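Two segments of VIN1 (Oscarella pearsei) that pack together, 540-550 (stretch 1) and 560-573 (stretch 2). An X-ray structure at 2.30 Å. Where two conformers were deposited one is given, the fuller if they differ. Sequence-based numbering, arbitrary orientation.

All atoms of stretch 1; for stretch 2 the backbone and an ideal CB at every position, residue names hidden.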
# COMPACT_ATOMS: atom_id res chain seq x y z
N ARG A 540 -18.95 -0.14 19.41
CA ARG A 540 -18.34 0.25 18.15
C ARG A 540 -17.82 1.68 18.21
O ARG A 540 -16.76 1.98 17.64
CB ARG A 540 -19.35 0.08 17.01
CG ARG A 540 -19.46 -1.36 16.52
CD ARG A 540 -18.18 -1.78 15.84
NE ARG A 540 -17.96 -1.01 14.61
CZ ARG A 540 -16.77 -0.71 14.12
NH1 ARG A 540 -15.66 -1.10 14.74
NH2 ARG A 540 -16.68 -0.01 12.99
N VAL A 541 -18.54 2.57 18.89
CA VAL A 541 -18.03 3.92 19.11
C VAL A 541 -16.73 3.86 19.90
O VAL A 541 -15.78 4.59 19.62
CB VAL A 541 -19.09 4.78 19.83
CG1 VAL A 541 -18.48 6.07 20.33
CG2 VAL A 541 -20.26 5.06 18.89
N ILE A 542 -16.67 2.96 20.89
CA ILE A 542 -15.44 2.79 21.67
C ILE A 542 -14.29 2.36 20.77
O ILE A 542 -13.18 2.92 20.84
CB ILE A 542 -15.66 1.76 22.80
CG1 ILE A 542 -16.79 2.21 23.73
CG2 ILE A 542 -14.38 1.55 23.58
CD1 ILE A 542 -16.46 3.44 24.52
N GLN A 543 -14.53 1.38 19.90
CA GLN A 543 -13.46 0.86 19.05
C GLN A 543 -12.97 1.92 18.07
O GLN A 543 -11.75 2.13 17.92
CB GLN A 543 -13.93 -0.38 18.30
CG GLN A 543 -14.30 -1.55 19.19
CD GLN A 543 -14.79 -2.74 18.40
OE1 GLN A 543 -14.51 -2.86 17.20
NE2 GLN A 543 -15.53 -3.62 19.05
N VAL A 544 -13.89 2.60 17.40
CA VAL A 544 -13.49 3.65 16.46
C VAL A 544 -12.73 4.75 17.18
O VAL A 544 -11.73 5.28 16.67
CB VAL A 544 -14.71 4.19 15.70
CG1 VAL A 544 -14.32 5.38 14.84
CG2 VAL A 544 -15.33 3.10 14.85
N ALA A 545 -13.16 5.09 18.40
CA ALA A 545 -12.40 6.05 19.20
C ALA A 545 -11.00 5.53 19.52
O ALA A 545 -10.05 6.31 19.58
CB ALA A 545 -13.15 6.37 20.49
N LYS A 546 -10.86 4.22 19.72
CA LYS A 546 -9.55 3.63 19.97
C LYS A 546 -8.64 3.78 18.75
O LYS A 546 -7.47 4.17 18.87
CB LYS A 546 -9.70 2.16 20.37
CG LYS A 546 -8.44 1.32 20.21
CD LYS A 546 -7.38 1.68 21.24
CE LYS A 546 -6.24 0.67 21.22
NZ LYS A 546 -5.14 1.04 22.16
N VAL A 547 -9.17 3.48 17.56
CA VAL A 547 -8.39 3.65 16.34
C VAL A 547 -8.00 5.11 16.15
O VAL A 547 -6.85 5.42 15.80
CB VAL A 547 -9.17 3.11 15.13
CG1 VAL A 547 -8.59 3.65 13.83
CG2 VAL A 547 -9.16 1.59 15.12
N GLU A 548 -8.93 6.03 16.40
CA GLU A 548 -8.62 7.45 16.21
C GLU A 548 -7.58 7.93 17.21
O GLU A 548 -6.72 8.76 16.87
CB GLU A 548 -9.89 8.29 16.32
CG GLU A 548 -10.21 9.05 15.05
CD GLU A 548 -9.12 10.02 14.65
OE1 GLU A 548 -9.01 11.09 15.28
OE2 GLU A 548 -8.37 9.70 13.70
N ALA A 549 -7.64 7.44 18.44
CA ALA A 549 -6.65 7.83 19.44
C ALA A 549 -5.27 7.27 19.09
O ALA A 549 -4.26 7.98 19.23
CB ALA A 549 -7.08 7.36 20.83
N ASP A 550 -5.21 6.02 18.63
CA ASP A 550 -3.93 5.43 18.26
C ASP A 550 -3.26 6.19 17.12
O ASP A 550 -2.03 6.31 17.09
CB ASP A 550 -4.12 3.97 17.85
CG ASP A 550 -4.45 3.08 19.03
OD1 ASP A 550 -4.73 3.62 20.13
OD2 ASP A 550 -4.43 1.84 18.86
N UNK A 560 -7.87 13.18 26.47
CA UNK A 560 -9.29 13.55 26.50
C UNK A 560 -10.15 12.46 25.88
O UNK A 560 -11.18 12.06 26.46
CB UNK A 560 -9.52 14.87 25.77
N UNK A 561 -9.75 11.96 24.71
CA UNK A 561 -10.51 10.90 24.06
C UNK A 561 -10.53 9.63 24.89
O UNK A 561 -11.53 8.90 24.89
CB UNK A 561 -9.93 10.61 22.68
N UNK A 562 -9.44 9.35 25.61
CA UNK A 562 -9.43 8.19 26.50
C UNK A 562 -10.40 8.39 27.66
O UNK A 562 -11.07 7.44 28.07
CB UNK A 562 -8.02 7.93 27.03
N UNK A 563 -10.49 9.61 28.19
CA UNK A 563 -11.45 9.87 29.25
C UNK A 563 -12.88 9.70 28.76
O UNK A 563 -13.72 9.10 29.45
CB UNK A 563 -11.25 11.28 29.81
N UNK A 564 -13.18 10.20 27.55
CA UNK A 564 -14.53 10.06 27.02
C UNK A 564 -14.87 8.60 26.73
O UNK A 564 -15.96 8.13 27.07
CB UNK A 564 -14.69 10.90 25.75
N UNK A 565 -13.95 7.87 26.11
CA UNK A 565 -14.22 6.47 25.77
C UNK A 565 -14.35 5.61 27.02
O UNK A 565 -15.23 4.75 27.10
CB UNK A 565 -13.11 5.92 24.87
N UNK A 566 -13.48 5.83 28.01
CA UNK A 566 -13.57 5.08 29.25
C UNK A 566 -14.85 5.40 30.00
O UNK A 566 -15.53 4.50 30.51
CB UNK A 566 -12.36 5.37 30.14
N UNK A 567 -15.21 6.69 30.07
CA UNK A 567 -16.45 7.07 30.74
C UNK A 567 -17.67 6.48 30.04
O UNK A 567 -18.64 6.09 30.70
CB UNK A 567 -16.57 8.59 30.80
N UNK A 568 -17.63 6.39 28.71
CA UNK A 568 -18.73 5.76 27.99
C UNK A 568 -18.78 4.26 28.25
O UNK A 568 -19.86 3.69 28.45
CB UNK A 568 -18.60 6.03 26.49
N UNK A 569 -17.62 3.61 28.27
CA UNK A 569 -17.57 2.17 28.48
C UNK A 569 -18.02 1.79 29.88
O UNK A 569 -18.59 0.71 30.07
CB UNK A 569 -16.15 1.65 28.23
N UNK A 570 -17.78 2.65 30.87
CA UNK A 570 -18.23 2.35 32.23
C UNK A 570 -19.74 2.44 32.40
O UNK A 570 -20.23 2.13 33.49
CB UNK A 570 -17.55 3.30 33.22
N UNK A 571 -20.48 2.84 31.36
CA UNK A 571 -21.93 2.98 31.45
C UNK A 571 -22.70 1.93 30.67
O UNK A 571 -23.92 1.85 30.81
CB UNK A 571 -22.34 4.37 30.96
N UNK A 572 -22.02 1.12 29.85
CA UNK A 572 -22.73 0.20 28.97
C UNK A 572 -23.30 -0.97 29.76
O UNK A 572 -24.50 -1.27 29.69
CB UNK A 572 -21.80 -0.31 27.87
N UNK A 573 -22.45 -1.66 30.53
CA UNK A 573 -22.90 -2.83 31.29
C UNK A 573 -24.05 -2.52 32.24
O UNK A 573 -25.05 -3.26 32.23
CB UNK A 573 -21.73 -3.41 32.09

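The two helices run nearly antiparallel, their N-to-C directions 163° apart and their axes 9.8 Å apart at closest approach, so the start of stretch 2 lies beside the end of stretch 1. Stretch 1 offers mainly aliphatic surface, and no hydrogen bond or salt bridge joins the two.

Position 560 has nothing of stretch 1 within 5.5 Å of its ideal CB; many residues would do, and the extended chain of Lys 560 touches nothing of stretch 1. At 561 CA-to-CB points toward stretch 1, but the ideal CB is still 4.7 Å from Ala 549 CB. Ala 545 and Ala 549 are small and leave room for a medium-sized apolar chain, such as leucine, isoleucine or methionine. Leu 561 takes it: CD2 reaches Ala 549 CB at 3.8 Å and Ala 545 O at 3.3 Å, while CD1 lies 4.1 Å from Ala 545 CB.

Positions 562, 563 and 564 have no neighbour in stretch 1 near their ideal CB, and CA-to-CB points sideways at 562 and 564, so many helix-compatible residues would suit. Ser 562 and Ser 563 hydrogen-bond through OG to residues just outside the stretches; Ala 564 makes no contact with stretch 1.

Position 565 is the tight one. The CA of 565 lies 5.6 Å from Ile 542 CA, and the ideal CB of 565, pointing toward stretch 1, is 4.2 Å from Ile 542 CD1. Glycine, alanine or serine fits most easily. Ser 565 is small enough for this close approach; its backbone O lies 3.1 Å from Ile 542 CD1, a tight contact, not a hydrogen bond.

Positions 566 and 567 point away, so polar residues are natural; Glu 566 and Ser 567 occupy them.

At 568 the bond again points toward stretch 1, with the ideal CB 3.9 Å from Ile 542 CD1 and Val 541 also within reach of a longer chain. An aliphatic residue is expected, and Leu 568 sets CD2 3.6 Å from Ile 542 CD1 and 3.9 Å from Val 541 CG1. Position 569 points sideways, its ideal CB 4.1 Å from Ile 542 CD1; a small residue suffices, and the CB of Ala 569 makes that contact.

Positions 570 and 571 are out of reach and constrained little by stretch 1. Lys 570 touches nothing of it; Ser 571 OG turns back to Leu 568 O, 2.7 Å, a hydrogen bond within stretch 2. Position 572 points toward stretch 1, but only a longer side chain could reach; leucine, isoleucine or methionine would suit, and Ile 572 CD1 comes within 4.4 Å of Ile 542 CG1. Position 573 is unconstrained here and holds Ser 573.

Stretch 2 560-573: KLSSASESLAKSIS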
# COMPACT_ATOMS: atom_id res chain seq x y z
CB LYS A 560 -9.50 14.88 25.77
CG LYS A 560 -8.87 16.09 26.45
CD LYS A 560 -9.00 17.33 25.58
CE LYS A 560 -8.47 18.57 26.28
NZ LYS A 560 -8.51 19.77 25.40
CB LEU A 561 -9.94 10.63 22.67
CG LEU A 561 -10.74 9.66 21.80
CD1 LEU A 561 -12.19 10.11 21.73
CD2 LEU A 561 -10.13 9.55 20.41
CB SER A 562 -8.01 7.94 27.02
OG SER A 562 -7.13 7.62 25.96
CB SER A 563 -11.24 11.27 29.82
OG SER A 563 -10.01 11.35 30.52
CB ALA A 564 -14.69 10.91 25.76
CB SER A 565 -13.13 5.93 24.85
OG SER A 565 -11.90 5.78 25.53
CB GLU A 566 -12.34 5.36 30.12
CG GLU A 566 -11.06 4.71 29.61
CD GLU A 566 -9.81 5.39 30.14
OE1 GLU A 566 -9.91 6.55 30.61
OE2 GLU A 566 -8.73 4.77 30.08
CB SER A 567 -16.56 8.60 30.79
OG SER A 567 -17.77 9.00 31.41
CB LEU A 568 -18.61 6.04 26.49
CG LEU A 568 -19.59 5.29 25.57
CD1 LEU A 568 -21.03 5.63 25.94
CD2 LEU A 568 -19.31 5.62 24.11
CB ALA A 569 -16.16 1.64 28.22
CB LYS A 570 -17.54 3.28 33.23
CG LYS A 570 -16.04 3.05 33.35
CD LYS A 570 -15.48 3.67 34.62
CE LYS A 570 -14.01 3.31 34.80
NZ LYS A 570 -13.50 3.74 36.14
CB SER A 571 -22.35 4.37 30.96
OG SER A 571 -22.19 4.47 29.56
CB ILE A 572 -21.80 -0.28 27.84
CG1 ILE A 572 -21.23 0.92 27.09
CG2 ILE A 572 -22.54 -1.22 26.90
CD1 ILE A 572 -20.18 0.56 26.06
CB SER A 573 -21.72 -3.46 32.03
OG SER A 573 -20.74 -3.94 31.12
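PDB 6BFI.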